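Cytochrome c7 (Geobacter sulfurreducens, PDB 3H33) carries three haem groups and probably shuttles electrons in the periplasm during Fe(III) respiration. Local coordinates at residues G11-P16 with D67-G72. Sequence-based numbering, arbitrary orientation.
Sequences GAVVFP and DCHKGG. With HEM (protoporphyrin IX containing Fe), chain D.
His69 and Gly11 meet beside a c-type haem, where a Cys-X-X-Cys-His motif ending in Cys68 and His69 lies against the run of chain from Gly11 into strand 13-16 in this cytochrome c7 fold. Cys68 SG is joined covalently to haem CAC, and His69 NE2 binds the iron at 2.0 Å, with His47 as the second axial ligand. The other ring nitrogen, His69 ND1, donates to Gly11 O, 2.8 Å away at the ring edge near its plane, in a hydrogen bond whose exact geometry is doubtful because the oxygen's position is less certain; ND1 also has a weak bond with Thr8. If the bond to Gly11 holds, it would tend to fix the rotation of the imidazole about the iron bond and might make the ligand more electron-donating. Farther from the haem, Lys70 N gives a nearly straight bond to Ala12 O (3.2 Å, 174°). Cys68 O faces Val14 N too far off for a direct bond; a water bridges the gap, accepting from Val14 N at 2.7 Å and donating to Cys68 O at 2.8 Å. The same oxygen also receives a CA-H...O contact from Val13. Along its other edge, strand 13-16 bonds through the backbones of Val13 and Phe15 to Tyr6 and Ile4 of strand 3-6. Gly11 has backbone angles that call for glycine, and a CB there would press on Lys70 N and His69 C. The Val13 side chain fills the angle between imidazole and porphyrin, CG1 set anti to the backbone N (chi1 -180°) and near Cys68 CB. An alanine in place of Val13 would probably open a gap beside the imidazole and the porphyrin, leaving the ring less firmly packed. Val13 CG2 reaches the imidazole obliquely, 3.4 Å from His69 CE1. Val13 CG2 also lies 3.9 Å from haem CHD.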
loop_
_atom_site.group_PDB
_atom_site.type_symbol
_atom_site.label_atom_id
_atom_site.label_comp_id
_atom_site.label_asym_id
_atom_site.label_seq_id
_atom_site.Cartn_x
_atom_site.Cartn_y
_atom_site.Cartn_z
ATOM N N GLY A 11 -8.905 10.729 -5.278
ATOM C CA GLY A 11 -8.946 10.771 -3.827
ATOM C C GLY A 11 -7.638 10.233 -3.281
ATOM O O GLY A 11 -7.196 9.157 -3.679
ATOM N N ALA A 12 -7.024 10.975 -2.366
ATOM C CA ALA A 12 -5.745 10.588 -1.788
ATOM C C ALA A 12 -5.760 9.316 -0.929
ATOM O O ALA A 12 -6.711 9.052 -0.189
ATOM C CB ALA A 12 -5.180 11.753 -0.978
ATOM N N VAL A 13 -4.682 8.544 -1.030
ATOM C CA VAL A 13 -4.525 7.304 -0.276
ATOM C C VAL A 13 -3.432 7.457 0.773
ATOM O O VAL A 13 -2.314 7.874 0.459
ATOM C CB VAL A 13 -4.125 6.134 -1.198
ATOM C CG1 VAL A 13 -3.979 4.853 -0.383
ATOM C CG2 VAL A 13 -5.157 5.960 -2.299
ATOM N N VAL A 14 -3.758 7.125 2.018
ATOM C CA VAL A 14 -2.790 7.205 3.105
ATOM C C VAL A 14 -2.335 5.794 3.490
ATOM O O VAL A 14 -3.133 4.977 3.950
ATOM C CB VAL A 14 -3.389 7.906 4.344
ATOM C CG1 VAL A 14 -2.390 7.866 5.497
ATOM C CG2 VAL A 14 -3.726 9.362 4.005
ATOM N N PHE A 15 -1.049 5.521 3.290
ATOM C CA PHE A 15 -0.457 4.218 3.586
ATOM C C PHE A 15 0.207 4.232 4.952
ATOM O O PHE A 15 1.263 4.841 5.128
ATOM C CB PHE A 15 0.578 3.871 2.510
ATOM C CG PHE A 15 1.366 2.610 2.783
ATOM C CD1 PHE A 15 0.728 1.422 3.123
ATOM C CD2 PHE A 15 2.750 2.599 2.634
ATOM C CE1 PHE A 15 1.454 0.239 3.306
ATOM C CE2 PHE A 15 3.484 1.427 2.815
ATOM C CZ PHE A 15 2.833 0.242 3.151
ATOM N N PRO A 16 -0.406 3.566 5.941
ATOM C CA PRO A 16 0.160 3.522 7.294
ATOM C C PRO A 16 1.309 2.519 7.317
ATOM O O PRO A 16 1.138 1.359 7.684
ATOM C CB PRO A 16 -1.032 3.098 8.143
ATOM C CG PRO A 16 -1.757 2.145 7.220
ATOM C CD PRO A 16 -1.700 2.860 5.878
ATOM N N ASP A 67 -12.331 2.664 0.256
ATOM C CA ASP A 67 -11.718 2.351 1.539
ATOM C C ASP A 67 -10.243 2.720 1.521
ATOM O O ASP A 67 -9.578 2.696 2.547
ATOM C CB ASP A 67 -11.912 0.875 1.893
ATOM C CG ASP A 67 -13.327 0.579 2.346
ATOM O OD1 ASP A 67 -13.940 1.464 2.982
ATOM O OD2 ASP A 67 -13.829 -0.532 2.080
ATOM N N CYS A 68 -9.748 3.069 0.338
ATOM C CA CYS A 68 -8.364 3.501 0.156
ATOM C C CYS A 68 -8.367 4.957 -0.280
ATOM O O CYS A 68 -7.709 5.800 0.322
ATOM C CB CYS A 68 -7.673 2.693 -0.936
ATOM S SG CYS A 68 -6.646 1.317 -0.350
ATOM N N HIS A 69 -9.109 5.235 -1.349
ATOM C CA HIS A 69 -9.205 6.578 -1.899
ATOM C C HIS A 69 -10.252 7.395 -1.152
ATOM O O HIS A 69 -11.447 7.110 -1.228
ATOM C CB HIS A 69 -9.556 6.501 -3.383
ATOM C CG HIS A 69 -8.486 5.876 -4.228
ATOM N ND1 HIS A 69 -7.292 6.489 -4.540
ATOM C CD2 HIS A 69 -8.456 4.673 -4.858
ATOM C CE1 HIS A 69 -6.598 5.663 -5.337
ATOM N NE2 HIS A 69 -7.259 4.544 -5.558
ATOM N N LYS A 70 -9.791 8.410 -0.431
ATOM C CA LYS A 70 -10.670 9.271 0.348
ATOM C C LYS A 70 -10.304 10.736 0.150
ATOM O O LYS A 70 -9.139 11.065 -0.070
ATOM C CB LYS A 70 -10.551 8.918 1.830
ATOM C CG LYS A 70 -10.772 7.446 2.121
ATOM C CD LYS A 70 -10.597 7.128 3.593
ATOM C CE LYS A 70 -10.955 5.678 3.876
ATOM N NZ LYS A 70 -10.763 5.325 5.313
ATOM N N GLY A 71 -11.305 11.610 0.215
ATOM C CA GLY A 71 -11.045 13.031 0.064
ATOM C C GLY A 71 -11.510 13.692 -1.222
ATOM O O GLY A 71 -11.204 14.865 -1.451
ATOM N N GLY A 72 -12.234 12.963 -2.066
ATOM C CA GLY A 72 -12.718 13.550 -3.306
ATOM C C GLY A 72 -11.632 13.835 -4.331
ATOM O O GLY A 72 -11.859 13.569 -5.533
HETATM C CHA HEM D . -4.089 5.126 -7.951
HETATM C CHB HEM D . -8.651 4.113 -9.045
HETATM C CHC HEM D . -8.812 0.851 -5.569
HETATM C CHD HEM D . -4.604 2.488 -4.010
HETATM C C1A HEM D . -5.309 5.106 -8.605
HETATM C C2A HEM D . -5.625 5.860 -9.805
HETATM C C3A HEM D . -6.930 5.607 -10.087
HETATM C C4A HEM D . -7.392 4.685 -9.069
HETATM C CMA HEM D . -7.755 6.192 -11.236
HETATM C CAA HEM D . -4.652 6.745 -10.594
HETATM C CBA HEM D . -4.555 8.116 -9.942
HETATM C CGA HEM D . -5.797 8.954 -10.174
HETATM O O1A HEM D . -6.208 9.694 -9.252
HETATM O O2A HEM D . -6.354 8.879 -11.289
HETATM C C1B HEM D . -9.109 3.133 -8.185
HETATM C C2B HEM D . -10.380 2.439 -8.325
HETATM C C3B HEM D . -10.429 1.464 -7.390
HETATM C C4B HEM D . -9.160 1.590 -6.667
HETATM C CMB HEM D . -11.420 2.699 -9.400
HETATM C CAB HEM D . -11.519 0.401 -7.220
HETATM C CBB HEM D . -11.745 -0.546 -8.395
HETATM C C1C HEM D . -7.659 1.015 -4.831
HETATM C C2C HEM D . -7.430 0.385 -3.544
HETATM C C3C HEM D . -6.267 0.924 -3.064
HETATM C C4C HEM D . -5.805 1.837 -4.075
HETATM C CMC HEM D . -8.389 -0.559 -2.812
HETATM C CAC HEM D . -5.591 0.732 -1.697
HETATM C CBC HEM D . -5.423 -0.718 -1.266
HETATM C C1D HEM D . -4.049 3.290 -4.971
HETATM C C2D HEM D . -2.759 3.927 -4.855
HETATM C C3D HEM D . -2.605 4.625 -5.997
HETATM C C4D HEM D . -3.784 4.429 -6.795
HETATM C CMD HEM D . -1.822 3.875 -3.650
HETATM C CAD HEM D . -1.475 5.563 -6.319
HETATM C CBD HEM D . -0.288 4.908 -6.987
HETATM C CGD HEM D . 0.776 5.922 -7.356
HETATM O O1D HEM D . 1.023 6.844 -6.552
HETATM O O2D HEM D . 1.369 5.794 -8.443
HETATM N NA HEM D . -6.386 4.365 -8.183
HETATM N NB HEM D . -8.353 2.593 -7.186
HETATM N NC HEM D . -6.664 1.918 -5.131
HETATM N ND HEM D . -4.678 3.621 -6.142
HETATM FE FE HEM D . -6.496 3.118 -6.671
HETATM O O HOH W 1 -6.381 6.668 2.615
#